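Local coordinates for periplasmic binding protein (Veillonella parvula, PDB 4OVK) that probably captures a solute, not identified here, outside the cytoplasmic membrane and delivers it to a partner ABC transporter for import, at residues 133-137 / 160-164. Sequence-based numbering, arbitrary orientation.
Sequences LEDIQ and HKDSE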
loop_
_atom_site.group_PDB
_atom_site.type_symbol
_atom_site.label_atom_id
_atom_site.label_comp_id
_atom_site.label_asym_id
_atom_site.label_seq_id
_atom_site.Cartn_x
_atom_site.Cartn_y
_atom_site.Cartn_z
ATOM N N LEU A 133 -3.146 5.768 -8.331
ATOM C CA LEU A 133 -4.290 5.068 -7.758
ATOM C C LEU A 133 -5.177 4.457 -8.857
ATOM O O LEU A 133 -5.844 3.447 -8.606
ATOM C CB LEU A 133 -5.093 5.995 -6.833
ATOM C CG LEU A 133 -5.919 5.347 -5.705
ATOM C CD1 LEU A 133 -5.126 4.300 -4.918
ATOM C CD2 LEU A 133 -6.458 6.429 -4.772
ATOM N N GLU A 134 -5.174 5.050 -10.061
ATOM C CA GLU A 134 -5.943 4.492 -11.195
ATOM C C GLU A 134 -5.356 3.158 -11.664
ATOM O O GLU A 134 -6.101 2.258 -12.063
ATOM C CB GLU A 134 -6.027 5.460 -12.383
ATOM C CG GLU A 134 -7.172 5.125 -13.346
ATOM C CD GLU A 134 -7.113 5.872 -14.679
ATOM O OE1 GLU A 134 -6.325 6.837 -14.798
ATOM O OE2 GLU A 134 -7.868 5.497 -15.616
ATOM N N ASP A 135 -4.028 3.041 -11.615
ATOM C CA ASP A 135 -3.333 1.787 -11.943
ATOM C C ASP A 135 -3.776 0.644 -11.035
ATOM O O ASP A 135 -3.920 -0.493 -11.497
ATOM C CB ASP A 135 -1.804 1.959 -11.839
ATOM C CG ASP A 135 -1.215 2.814 -12.967
ATOM O OD1 ASP A 135 -1.890 3.012 -13.999
ATOM O OD2 ASP A 135 -0.061 3.280 -12.819
ATOM N N ILE A 136 -3.988 0.938 -9.751
ATOM C CA ILE A 136 -4.523 -0.066 -8.831
ATOM C C ILE A 136 -5.914 -0.538 -9.306
ATOM O O ILE A 136 -6.156 -1.735 -9.399
ATOM C CB ILE A 136 -4.598 0.420 -7.362
ATOM C CG1 ILE A 136 -3.221 0.881 -6.832
ATOM C CG2 ILE A 136 -5.156 -0.685 -6.476
ATOM C CD1 ILE A 136 -2.210 -0.229 -6.595
ATOM N N GLN A 137 -6.810 0.400 -9.610
ATOM C CA GLN A 137 -8.174 0.048 -10.022
ATOM C C GLN A 137 -8.207 -0.751 -11.334
ATOM O O GLN A 137 -8.905 -1.760 -11.431
ATOM C CB GLN A 137 -9.044 1.305 -10.141
ATOM C CG GLN A 137 -9.352 1.979 -8.811
ATOM C CD GLN A 137 -9.976 3.351 -8.996
ATOM O OE1 GLN A 137 -10.721 3.581 -9.951
ATOM N NE2 GLN A 137 -9.671 4.271 -8.086
ATOM N N HIS A 160 -13.147 2.014 -3.769
ATOM C CA HIS A 160 -12.141 3.054 -4.036
ATOM C C HIS A 160 -12.755 4.302 -4.668
ATOM O O HIS A 160 -12.457 5.422 -4.248
ATOM C CB HIS A 160 -11.029 2.512 -4.936
ATOM C CG HIS A 160 -10.015 1.688 -4.204
ATOM N ND1 HIS A 160 -8.661 1.940 -4.266
ATOM C CD2 HIS A 160 -10.163 0.640 -3.355
ATOM C CE1 HIS A 160 -8.020 1.069 -3.509
ATOM N NE2 HIS A 160 -8.911 0.275 -2.938
ATOM N N LYS A 161 -13.611 4.117 -5.668
ATOM C CA LYS A 161 -14.260 5.267 -6.324
ATOM C C LYS A 161 -15.152 6.060 -5.368
ATOM O O LYS A 161 -15.138 7.304 -5.388
ATOM C CB LYS A 161 -15.048 4.827 -7.571
ATOM C CG LYS A 161 -14.142 4.464 -8.749
ATOM C CD LYS A 161 -14.905 4.261 -10.049
ATOM C CE LYS A 161 -14.020 3.619 -11.121
ATOM N NZ LYS A 161 -14.769 2.851 -12.172
ATOM N N ASP A 162 -15.908 5.356 -4.522
ATOM C CA ASP A 162 -16.780 6.023 -3.540
ATOM C C ASP A 162 -15.930 6.821 -2.531
ATOM O O ASP A 162 -16.288 7.943 -2.152
ATOM C CB ASP A 162 -17.658 5.010 -2.800
ATOM C CG ASP A 162 -18.745 4.382 -3.688
ATOM O OD1 ASP A 162 -18.996 4.873 -4.799
ATOM O OD2 ASP A 162 -19.357 3.374 -3.263
ATOM N N SER A 163 -14.806 6.239 -2.110
ATOM C CA SER A 163 -13.859 6.932 -1.222
ATOM C C SER A 163 -13.276 8.187 -1.892
ATOM O O SER A 163 -13.241 9.260 -1.300
ATOM C CB SER A 163 -12.724 5.995 -0.785
ATOM O OG SER A 163 -11.760 6.702 -0.025
ATOM N N GLU A 164 -12.844 8.054 -3.141
ATOM C CA GLU A 164 -12.326 9.200 -3.896
ATOM C C GLU A 164 -13.372 10.315 -3.981
ATOM O O GLU A 164 -13.064 11.475 -3.725
ATOM C CB GLU A 164 -11.879 8.769 -5.300
ATOM C CG GLU A 164 -10.528 8.075 -5.294
ATOM C CD GLU A 164 -10.188 7.394 -6.608
ATOM O OE1 GLU A 164 -10.856 7.689 -7.631
ATOM O OE2 GLU A 164 -9.242 6.563 -6.616
#
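An antiparallel helix pair packs Leu-133 and Gln-137 against His-160, Lys-161 and Glu-164 in a two-lobed periplasmic binding protein fold, each lobe built on a four-stranded parallel sheet and the two joined by a long helix. Helix 133-147 follows the edge strand 125-128 of the first sheet, and helix 150-170, the next in the chain, leads across to strand 180-184 of the second, consistent with the long linking helix of this fold. The short segments run at 153° with axes 11.9 Å apart, a wide spacing that side chains from both helices bridge. The Gln-137 amide touches three residues of the other helix: NE2 comes within 2.8 Å of Glu-164 OE2 and also touches His-160 CB, while OE1 lies 3.5 Å from Lys-161 CE. Gln-137 and Glu-164 reach toward each other from opposite directions on extended chains, their amide and carboxylate planes turned 34° apart. An alanine at Glu-164 would remove the carboxylate, and the Gln-137 amide would probably be freer to turn, with Leu-133 CD2 losing its neighbour on that side. The His-160 ring takes Leu-133 CD1 at its edge, near the ring plane, with CD1 4.3 Å from ND1; its NE2 is hydrogen-bonded to Val-283 O, just ahead of helix 285-296. CG of Leu-133 stands anti to the backbone N (chi1 -154°), which turns the branch to the other helix, where CD2 lies 3.3 Å from Glu-164 OE2.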